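Local coordinates for proteasome chaperone 3 (Saccharomyces cerevisiae, PDB 2Z5B), which pairs with a second chaperone, POC4, and assists assembly of the yeast 20S proteasome by facilitating formation of its alpha ring, at residues E23-Y28 with I42-E47; T51-S56 with Q138-I143; E118-V123 with K171-M176. One frame throughout, in Å; residues are numbered along the deposited sequence.

Interaction 1. Residues E23-Y28 with I42-E47; sequences ENKELY and IRLNGE
Tyr28 and Arg43 face each other across the paired strands of a beta hairpin, and each gives a backbone N-H to the other's carbonyl. The bond from Arg43 N to Tyr28 O, 2.7 Å long, is nearly straight at 176°. Both side chains rise from the same side of the sheet. CG of Tyr28 lies anti to its backbone N (chi1 179°), whereas CG of Arg43 is anti to the carbonyl carbon, and the arginine chain runs extended as far as NE. Its guanidinium then reaches back over the turn, where NH1 donates to Gly46 O at 2.9 Å, the oxygen standing somewhat out of the guanidinium plane. The phenol hydroxyl bonds to Glu5, and Arg43 NE to Gln41.

Leu27 and Leu44, a non-hydrogen-bonded pair, occupy the other face. Leu27 lies side by side with Ile42, pointing the same way, and its CD1 meets Ile42 CG2 at 3.9 Å. Leu44 CD1 presses against Lys25 CB at 3.4 Å, closer than a usual carbon contact, while the end of the lysine, bent at chi3 and chi4, leads away.

At the open end of the hairpin, where strand 38-44 gives out, a type I' turn runs from Leu44 to Glu47, with Gly46 at positive phi (82°). Glu26 O accepts from Asn45 N at 2.9 Å and also from a water, which in turn accepts from Gly46 N at 2.7 Å, tying the turn to the opposite strand.

Beyond the hairpin, Leu27 packs beneath helix 162-176 on Phe168, Val169 and Cys172. Arg43 and Glu26 hydrogen-bond to the partner chain, YPL144W, through its Pro40 and Leu5. Strand 26-33 is flanked by strand 3-9, and strand 38-44 by strand 140-145.

Interaction 2. Residues T51-S56 with Q138-I143; sequences TYEVSS and QFSLLI
Val54 N donates to Leu141 O at 2.7 Å, nearly along the C=O axis and almost straight at 174°. This bond belongs to an antiparallel pairing within a mixed beta sheet, where strand 50-56 lies between strands 140-145 and 95-99. Leu141 N answers to Val54 O, and Tyr52 and Ile143 exchange a second pair of bonds, that from Ile143 N to Tyr52 O measuring 2.8 Å. At the far end the bond from Ser56 N to Phe139 O is weak, at 3.5 Å.

Tyr52, Val54, Leu141 and Ile143 share the face that meets helix 109-124, where Cys113 packs on Val54. CG2 of Val54 is anti to the carbonyl carbon and touches Ile143 CD1 at 4.0 Å, the two side chains slanting across each other.

Glu53, Ser55, Ser140 and Leu142 form the reverse face, which the partner chain YPL144W partly covers: its Leu89 packs on Glu53 and its Tyr62 on Leu142. The carboxylate of Glu53 turns to Lys100 in a salt bridge, and Ser140 OG to Thr37. Leu142 CD1 lies 3.7 Å from Tyr52 O and touches Glu53 CB at 3.9 Å and Thr51 CG2 at 4.0 Å.

Interaction 3. Residues E118-V123 with K171-M176; sequences ELYRRV and KCIKDM
Tyr120 and Leu119 meet Ile173 where two helices, 109-124 and 162-176, lie over one face of the beta sheet in a layered alpha/beta fold. The short axes of 118-123 and 171-176 are 10.9 Å apart at their closest and cross at -42°, so this is wide packing bridged by side chains, and no hydrogen bond links the segments.

Among the apolar contacts, the methyl CG2 of Ile173 is central. Ile173 places it anti to its backbone N while CG1 takes the position beside that nitrogen (chi1 -67°). The methyl lies 3.7 Å from Tyr120 CE2 and 3.9 Å from Leu119 CD2; the tyrosine and isoleucine side chains stand at about a right angle. Nearer the solvent, Val123 CG1 meets the aliphatic part of Lys174 at CD, 4.1 Å away, again with the side chains at about a right angle.

The one polar atom buried by this contact without a hydrogen-bonding partner in the model is Tyr120 OH; its nearest atoms across the contact are the methyls of Ile173 (CG2) and Met176 (CE). The ring itself packs on Ala31, Ile38 and Leu40 of the strands below, and Ile173 shares Leu40 with it. An alanine at Tyr120 would probably open a gap between helix and sheet, leaving the Ile173 methyl and the end of Met176 without the ring and hydroxyl they pack on.

Met176, whose chain bends at chi3 (72°), brings its terminal methyl CE to 3.7 Å from Tyr120 OH.

How the interactions relate
From the N terminus, interaction 1 comes first: the hairpin of strands 26-33 and 38-44 closes a short loop before interaction 2 opens. Strand 50-56 then waits for strand 140-145, a long closure that takes in strand 95-99 and helix 109-124. Interaction 3 starts within that span and ends beyond it, so the loops of interactions 2 and 3 cross. Strands 38-44 and 140-145 are sheet neighbours, and Ile42 CD1 meets Ile143 CG2 at 4.0 Å. The helices are tied to both sheet contacts: Cys172 packs on Leu27, while Tyr120 and Arg121 pack on Phe139. Together the three join hairpin, sheet interior and helical layer.

Interaction 1. Residues E23-Y28 with I42-E47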
loop_
_atom_site.group_PDB
_atom_site.type_symbol
_atom_site.label_atom_id
_atom_site.label_comp_id
_atom_site.label_asym_id
_atom_site.label_seq_id
_atom_site.Cartn_x
_atom_site.Cartn_y
_atom_site.Cartn_z
ATOM N N GLU B 23 21.319 15.252 -9.274
ATOM C CA GLU B 23 20.940 14.544 -8.052
ATOM C C GLU B 23 19.749 13.620 -8.306
ATOM O O GLU B 23 18.610 14.077 -8.492
ATOM C CB GLU B 23 20.645 15.531 -6.911
ATOM C CG GLU B 23 21.857 16.352 -6.447
ATOM C CD GLU B 23 22.846 15.560 -5.585
ATOM O OE1 GLU B 23 23.262 14.448 -5.984
ATOM O OE2 GLU B 23 23.230 16.071 -4.509
ATOM N N ASN B 24 20.029 12.320 -8.331
ATOM C CA ASN B 24 19.012 11.322 -8.638
ATOM C C ASN B 24 18.163 10.954 -7.422
ATOM O O ASN B 24 18.682 10.560 -6.376
ATOM C CB ASN B 24 19.638 10.083 -9.287
ATOM C CG ASN B 24 19.744 10.205 -10.811
ATOM O OD1 ASN B 24 19.759 9.195 -11.520
ATOM N ND2 ASN B 24 19.812 11.441 -11.316
ATOM N N LYS B 25 16.856 11.131 -7.572
ATOM C CA LYS B 25 15.880 10.842 -6.528
ATOM C C LYS B 25 15.684 9.331 -6.391
ATOM O O LYS B 25 15.616 8.624 -7.391
ATOM C CB LYS B 25 14.558 11.528 -6.878
ATOM C CG LYS B 25 14.584 13.055 -6.779
ATOM C CD LYS B 25 13.548 13.707 -7.699
ATOM C CE LYS B 25 14.180 14.325 -8.956
ATOM N NZ LYS B 25 14.687 13.325 -9.960
ATOM N N GLU B 26 15.593 8.839 -5.158
ATOM C CA GLU B 26 15.420 7.410 -4.917
ATOM C C GLU B 26 13.983 6.989 -5.224
ATOM O O GLU B 26 13.030 7.611 -4.743
ATOM C CB GLU B 26 15.770 7.045 -3.466
ATOM C CG GLU B 26 17.233 7.287 -3.063
ATOM C CD GLU B 26 17.521 6.868 -1.638
ATOM O OE1 GLU B 26 16.584 6.389 -0.955
ATOM O OE2 GLU B 26 18.685 7.010 -1.192
ATOM N N LEU B 27 13.827 5.948 -6.035
ATOM C CA LEU B 27 12.504 5.375 -6.280
ATOM C C LEU B 27 12.431 4.036 -5.577
ATOM O O LEU B 27 13.291 3.174 -5.778
ATOM C CB LEU B 27 12.194 5.218 -7.778
ATOM C CG LEU B 27 10.742 4.821 -8.119
ATOM C CD1 LEU B 27 9.804 6.013 -7.996
ATOM C CD2 LEU B 27 10.605 4.187 -9.508
ATOM N N TYR B 28 11.417 3.881 -4.730
ATOM C CA TYR B 28 11.224 2.645 -3.966
ATOM C C TYR B 28 9.839 2.072 -4.192
ATOM O O TYR B 28 8.825 2.753 -4.005
ATOM C CB TYR B 28 11.465 2.861 -2.472
ATOM C CG TYR B 28 11.251 1.599 -1.659
ATOM C CD1 TYR B 28 12.188 0.559 -1.683
ATOM C CD2 TYR B 28 10.101 1.438 -0.878
ATOM C CE1 TYR B 28 11.981 -0.610 -0.943
ATOM C CE2 TYR B 28 9.891 0.284 -0.144
ATOM C CZ TYR B 28 10.830 -0.734 -0.190
ATOM O OH TYR B 28 10.622 -1.881 0.531
ATOM N N ILE B 42 4.608 3.141 -4.151
ATOM C CA ILE B 42 5.633 3.764 -5.010
ATOM C C ILE B 42 6.118 5.060 -4.382
ATOM O O ILE B 42 5.445 6.092 -4.460
ATOM C CB ILE B 42 5.150 4.041 -6.445
ATOM C CG1 ILE B 42 4.353 2.846 -7.002
ATOM C CG2 ILE B 42 6.359 4.341 -7.332
ATOM C CD1 ILE B 42 3.622 3.127 -8.295
ATOM N N ARG B 43 7.276 5.008 -3.752
ATOM C CA ARG B 43 7.768 6.133 -2.986
ATOM C C ARG B 43 8.903 6.878 -3.680
ATOM O O ARG B 43 9.791 6.265 -4.262
ATOM C CB ARG B 43 8.249 5.662 -1.618
ATOM C CG ARG B 43 7.141 5.114 -0.731
ATOM C CD ARG B 43 7.704 4.896 0.638
ATOM N NE ARG B 43 6.760 4.266 1.562
ATOM C CZ ARG B 43 6.709 4.543 2.858
ATOM N NH1 ARG B 43 7.501 5.497 3.359
ATOM N NH2 ARG B 43 5.838 3.902 3.648
ATOM N N LEU B 44 8.881 8.203 -3.558
ATOM C CA LEU B 44 9.924 9.065 -4.108
ATOM C C LEU B 44 10.629 9.716 -2.943
ATOM O O LEU B 44 10.012 10.475 -2.191
ATOM C CB LEU B 44 9.334 10.140 -5.032
ATOM C CG LEU B 44 10.334 11.093 -5.728
ATOM C CD1 LEU B 44 11.429 10.321 -6.428
ATOM C CD2 LEU B 44 9.622 12.004 -6.708
ATOM N N ASN B 45 11.914 9.402 -2.795
ATOM C CA ASN B 45 12.689 9.787 -1.610
ATOM C C ASN B 45 11.959 9.431 -0.301
ATOM O O ASN B 45 11.973 10.198 0.654
ATOM C CB ASN B 45 13.069 11.279 -1.653
ATOM C CG ASN B 45 14.175 11.588 -2.677
ATOM O OD1 ASN B 45 14.364 12.741 -3.070
ATOM N ND2 ASN B 45 14.906 10.570 -3.095
ATOM N N GLY B 46 11.323 8.257 -0.279
ATOM C CA GLY B 46 10.616 7.766 0.922
ATOM C C GLY B 46 9.220 8.343 1.084
ATOM O O GLY B 46 8.430 7.904 1.945
ATOM N N GLU B 47 8.904 9.340 0.261
ATOM C CA GLU B 47 7.631 10.042 0.395
ATOM C C GLU B 47 6.512 9.368 -0.374
ATOM O O GLU B 47 6.738 8.737 -1.404
ATOM C CB GLU B 47 7.757 11.520 -0.010
ATOM C CG GLU B 47 8.754 12.267 0.841
ATOM C CD GLU B 47 8.894 13.740 0.469
ATOM O OE1 GLU B 47 8.058 14.251 -0.314
ATOM O OE2 GLU B 47 9.847 14.379 0.987
HETATM O O HOH W 1 11.920 6.305 -2.107
#

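Interaction 2. Residues T51-S56 with Q138-I143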
loop_
_atom_site.group_PDB
_atom_site.type_symbol
_atom_site.label_atom_id
_atom_site.label_comp_id
_atom_site.label_asym_id
_atom_site.label_seq_id
_atom_site.Cartn_x
_atom_site.Cartn_y
_atom_site.Cartn_z
ATOM N N THR B 51 -3.276 7.955 -2.576
ATOM C CA THR B 51 -3.697 6.553 -2.644
ATOM C C THR B 51 -4.897 6.429 -3.566
ATOM O O THR B 51 -5.842 7.227 -3.480
ATOM C CB THR B 51 -4.024 5.952 -1.248
ATOM O OG1 THR B 51 -2.839 5.914 -0.442
ATOM C CG2 THR B 51 -4.577 4.534 -1.368
ATOM N N TYR B 52 -4.854 5.422 -4.432
ATOM C CA TYR B 52 -5.907 5.160 -5.401
ATOM C C TYR B 52 -6.302 3.705 -5.380
ATOM O O TYR B 52 -5.458 2.823 -5.207
ATOM C CB TYR B 52 -5.453 5.547 -6.819
ATOM C CG TYR B 52 -4.931 6.960 -6.888
ATOM C CD1 TYR B 52 -5.801 8.048 -7.023
ATOM C CD2 TYR B 52 -3.567 7.216 -6.763
ATOM C CE1 TYR B 52 -5.308 9.361 -7.046
ATOM C CE2 TYR B 52 -3.073 8.507 -6.798
ATOM C CZ TYR B 52 -3.941 9.572 -6.945
ATOM O OH TYR B 52 -3.407 10.844 -6.972
ATOM N N GLU B 53 -7.593 3.462 -5.548
ATOM C CA GLU B 53 -8.098 2.122 -5.723
ATOM C C GLU B 53 -8.447 1.923 -7.195
ATOM O O GLU B 53 -9.233 2.689 -7.772
ATOM C CB GLU B 53 -9.304 1.871 -4.803
ATOM C CG GLU B 53 -9.785 0.430 -4.802
ATOM C CD GLU B 53 -10.785 0.125 -3.701
ATOM O OE1 GLU B 53 -11.637 0.987 -3.370
ATOM O OE2 GLU B 53 -10.722 -1.000 -3.163
ATOM N N VAL B 54 -7.820 0.911 -7.795
ATOM C CA VAL B 54 -8.043 0.550 -9.189
ATOM C C VAL B 54 -8.764 -0.804 -9.238
ATOM O O VAL B 54 -8.227 -1.822 -8.788
ATOM C CB VAL B 54 -6.702 0.516 -9.986
ATOM C CG1 VAL B 54 -6.958 0.615 -11.501
ATOM C CG2 VAL B 54 -5.778 1.647 -9.536
ATOM N N SER B 55 -9.992 -0.807 -9.758
ATOM C CA SER B 55 -10.761 -2.047 -9.904
ATOM C C SER B 55 -11.368 -2.193 -11.302
ATOM O O SER B 55 -11.712 -1.201 -11.945
ATOM C CB SER B 55 -11.849 -2.159 -8.828
ATOM O OG SER B 55 -12.766 -1.083 -8.907
ATOM N N SER B 56 -11.488 -3.436 -11.759
ATOM C CA SER B 56 -11.963 -3.721 -13.112
ATOM C C SER B 56 -13.466 -3.525 -13.259
ATOM O O SER B 56 -14.242 -3.935 -12.390
ATOM C CB SER B 56 -11.575 -5.139 -13.538
ATOM O OG SER B 56 -12.138 -6.103 -12.667
ATOM N N GLN B 138 -11.617 -11.678 -10.794
ATOM C CA GLN B 138 -10.800 -11.050 -9.756
ATOM C C GLN B 138 -9.818 -9.979 -10.277
ATOM O O GLN B 138 -8.932 -10.281 -11.084
ATOM C CB GLN B 138 -10.045 -12.125 -8.947
ATOM C CG GLN B 138 -9.227 -13.127 -9.789
ATOM C CD GLN B 138 -8.185 -13.898 -8.989
ATOM O OE1 GLN B 138 -7.517 -14.794 -9.520
ATOM N NE2 GLN B 138 -8.038 -13.560 -7.710
ATOM N N PHE B 139 -10.008 -8.729 -9.841
ATOM C CA PHE B 139 -8.930 -7.712 -9.856
ATOM C C PHE B 139 -9.180 -6.411 -9.084
ATOM O O PHE B 139 -10.051 -5.599 -9.433
ATOM C CB PHE B 139 -8.396 -7.371 -11.255
ATOM C CG PHE B 139 -7.070 -6.658 -11.211
ATOM C CD1 PHE B 139 -5.888 -7.376 -11.007
ATOM C CD2 PHE B 139 -7.003 -5.269 -11.319
ATOM C CE1 PHE B 139 -4.664 -6.725 -10.928
ATOM C CE2 PHE B 139 -5.785 -4.614 -11.243
ATOM C CZ PHE B 139 -4.609 -5.343 -11.056
ATOM N N SER B 140 -8.346 -6.210 -8.070
ATOM C CA SER B 140 -8.333 -5.005 -7.270
ATOM C C SER B 140 -6.876 -4.665 -6.970
ATOM O O SER B 140 -6.064 -5.556 -6.685
ATOM C CB SER B 140 -9.112 -5.245 -5.980
ATOM O OG SER B 140 -9.061 -4.127 -5.128
ATOM N N LEU B 141 -6.552 -3.382 -7.063
ATOM C CA LEU B 141 -5.222 -2.882 -6.754
ATOM C C LEU B 141 -5.319 -1.564 -6.015
ATOM O O LEU B 141 -5.940 -0.607 -6.487
ATOM C CB LEU B 141 -4.388 -2.745 -8.041
ATOM C CG LEU B 141 -2.954 -2.206 -8.071
ATOM C CD1 LEU B 141 -1.978 -2.936 -7.129
ATOM C CD2 LEU B 141 -2.424 -2.257 -9.505
ATOM N N LEU B 142 -4.686 -1.519 -4.851
ATOM C CA LEU B 142 -4.578 -0.307 -4.057
ATOM C C LEU B 142 -3.161 0.238 -4.231
ATOM O O LEU B 142 -2.180 -0.484 -3.993
ATOM C CB LEU B 142 -4.893 -0.666 -2.592
ATOM C CG LEU B 142 -5.507 0.270 -1.549
ATOM C CD1 LEU B 142 -6.571 1.183 -2.099
ATOM C CD2 LEU B 142 -6.084 -0.571 -0.404
ATOM N N ILE B 143 -3.050 1.479 -4.707
ATOM C CA ILE B 143 -1.742 2.086 -4.994
ATOM C C ILE B 143 -1.529 3.319 -4.141
ATOM O O ILE B 143 -2.278 4.289 -4.238
ATOM C CB ILE B 143 -1.531 2.456 -6.509
ATOM C CG1 ILE B 143 -1.779 1.233 -7.400
ATOM C CG2 ILE B 143 -0.105 3.007 -6.729
ATOM C CD1 ILE B 143 -1.863 1.526 -8.925
#

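Interaction 3. Residues E118-V123 with K171-M176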
loop_
_atom_site.group_PDB
_atom_site.type_symbol
_atom_site.label_atom_id
_atom_site.label_comp_id
_atom_site.label_asym_id
_atom_site.label_seq_id
_atom_site.Cartn_x
_atom_site.Cartn_y
_atom_site.Cartn_z
ATOM N N GLU B 118 -2.928 -3.166 -15.616
ATOM C CA GLU B 118 -2.794 -4.072 -16.752
ATOM C C GLU B 118 -1.499 -4.890 -16.694
ATOM O O GLU B 118 -1.484 -6.062 -17.055
ATOM C CB GLU B 118 -2.938 -3.308 -18.076
ATOM C CG GLU B 118 -4.409 -3.103 -18.476
ATOM C CD GLU B 118 -5.143 -4.422 -18.700
ATOM O OE1 GLU B 118 -4.990 -5.029 -19.773
ATOM O OE2 GLU B 118 -5.880 -4.870 -17.806
ATOM N N LEU B 119 -0.427 -4.271 -16.215
ATOM C CA LEU B 119 0.843 -4.975 -16.026
ATOM C C LEU B 119 0.634 -6.166 -15.087
ATOM O O LEU B 119 1.026 -7.304 -15.386
ATOM C CB LEU B 119 1.918 -4.009 -15.482
ATOM C CG LEU B 119 3.345 -4.550 -15.325
ATOM C CD1 LEU B 119 3.991 -4.834 -16.677
ATOM C CD2 LEU B 119 4.199 -3.588 -14.519
ATOM N N TYR B 120 -0.012 -5.900 -13.957
ATOM C CA TYR B 120 -0.331 -6.959 -12.999
ATOM C C TYR B 120 -1.168 -8.089 -13.603
ATOM O O TYR B 120 -0.820 -9.257 -13.452
ATOM C CB TYR B 120 -0.982 -6.371 -11.746
ATOM C CG TYR B 120 0.040 -6.008 -10.704
ATOM C CD1 TYR B 120 0.567 -6.984 -9.850
ATOM C CD2 TYR B 120 0.514 -4.708 -10.597
ATOM C CE1 TYR B 120 1.536 -6.661 -8.893
ATOM C CE2 TYR B 120 1.478 -4.374 -9.647
ATOM C CZ TYR B 120 1.975 -5.349 -8.801
ATOM O OH TYR B 120 2.918 -5.000 -7.879
ATOM N N ARG B 121 -2.234 -7.731 -14.321
ATOM C CA ARG B 121 -3.145 -8.716 -14.932
ATOM C C ARG B 121 -2.529 -9.578 -16.035
ATOM O O ARG B 121 -2.683 -10.799 -16.031
ATOM C CB ARG B 121 -4.407 -8.040 -15.467
ATOM C CG ARG B 121 -5.149 -7.237 -14.417
ATOM C CD ARG B 121 -6.612 -7.078 -14.741
ATOM N NE ARG B 121 -7.371 -8.308 -14.531
ATOM C CZ ARG B 121 -8.693 -8.390 -14.637
ATOM N NH1 ARG B 121 -9.409 -7.309 -14.944
ATOM N NH2 ARG B 121 -9.302 -9.550 -14.429
ATOM N N ARG B 122 -1.838 -8.939 -16.972
ATOM C CA ARG B 122 -1.375 -9.614 -18.183
ATOM C C ARG B 122 0.023 -10.221 -18.048
ATOM O O ARG B 122 0.344 -11.215 -18.707
ATOM C CB ARG B 122 -1.428 -8.651 -19.374
ATOM C CG ARG B 122 -2.793 -7.974 -19.573
ATOM C CD ARG B 122 -2.877 -7.216 -20.892
ATOM N NE ARG B 122 -1.951 -6.080 -20.963
ATOM C CZ ARG B 122 -2.289 -4.833 -21.295
ATOM N NH1 ARG B 122 -3.541 -4.529 -21.609
ATOM N NH2 ARG B 122 -1.366 -3.882 -21.320
ATOM N N VAL B 123 0.847 -9.629 -17.186
ATOM C CA VAL B 123 2.252 -10.017 -17.067
ATOM C C VAL B 123 2.603 -10.630 -15.705
ATOM O O VAL B 123 2.942 -11.813 -15.630
ATOM C CB VAL B 123 3.191 -8.821 -17.388
ATOM C CG1 VAL B 123 4.665 -9.187 -17.172
ATOM C CG2 VAL B 123 2.957 -8.323 -18.806
ATOM N N LYS B 171 8.740 -0.816 -15.634
ATOM C CA LYS B 171 9.903 -1.711 -15.573
ATOM C C LYS B 171 10.325 -2.039 -14.128
ATOM O O LYS B 171 10.642 -3.171 -13.827
ATOM C CB LYS B 171 11.086 -1.097 -16.324
ATOM C CG LYS B 171 12.270 -2.036 -16.441
ATOM C CD LYS B 171 13.378 -1.445 -17.331
ATOM C CE LYS B 171 14.677 -2.232 -17.138
ATOM N NZ LYS B 171 14.462 -3.680 -17.422
ATOM N N CYS B 172 10.326 -1.045 -13.257
ATOM C CA CYS B 172 10.701 -1.246 -11.848
ATOM C C CYS B 172 9.744 -2.238 -11.173
ATOM O O CYS B 172 10.171 -3.142 -10.443
ATOM C CB CYS B 172 10.690 0.099 -11.108
ATOM S SG CYS B 172 12.023 1.216 -11.576
ATOM N N ILE B 173 8.451 -2.090 -11.459
ATOM C CA ILE B 173 7.413 -2.934 -10.870
ATOM C C ILE B 173 7.556 -4.373 -11.356
ATOM O O ILE B 173 7.492 -5.305 -10.547
ATOM C CB ILE B 173 5.994 -2.362 -11.129
ATOM C CG1 ILE B 173 5.818 -1.038 -10.370
ATOM C CG2 ILE B 173 4.908 -3.375 -10.737
ATOM C CD1 ILE B 173 4.728 -0.120 -10.908
ATOM N N LYS B 174 7.787 -4.541 -12.661
ATOM C CA LYS B 174 8.083 -5.848 -13.267
ATOM C C LYS B 174 9.383 -6.480 -12.736
ATOM O O LYS B 174 9.435 -7.692 -12.512
ATOM C CB LYS B 174 8.129 -5.737 -14.804
ATOM C CG LYS B 174 8.325 -7.075 -15.549
ATOM C CD LYS B 174 8.110 -6.924 -17.059
ATOM C CE LYS B 174 8.694 -8.104 -17.827
ATOM N NZ LYS B 174 10.190 -8.080 -17.831
ATOM N N ASP B 175 10.417 -5.661 -12.526
ATOM C CA ASP B 175 11.711 -6.145 -12.047
ATOM C C ASP B 175 11.657 -6.593 -10.586
ATOM O O ASP B 175 12.425 -7.457 -10.159
ATOM C CB ASP B 175 12.806 -5.103 -12.267
ATOM C CG ASP B 175 13.248 -5.018 -13.714
ATOM O OD1 ASP B 175 12.958 -5.955 -14.498
ATOM O OD2 ASP B 175 13.895 -4.014 -14.068
ATOM N N MET B 176 10.714 -6.029 -9.844
ATOM C CA MET B 176 10.371 -6.494 -8.523
ATOM C C MET B 176 9.966 -7.978 -8.548
ATOM O O MET B 176 10.275 -8.714 -7.608
ATOM C CB MET B 176 9.223 -5.624 -7.997
ATOM C CG MET B 176 8.853 -5.825 -6.562
ATOM S SD MET B 176 7.995 -4.373 -5.919
ATOM C CE MET B 176 6.418 -4.463 -6.731
#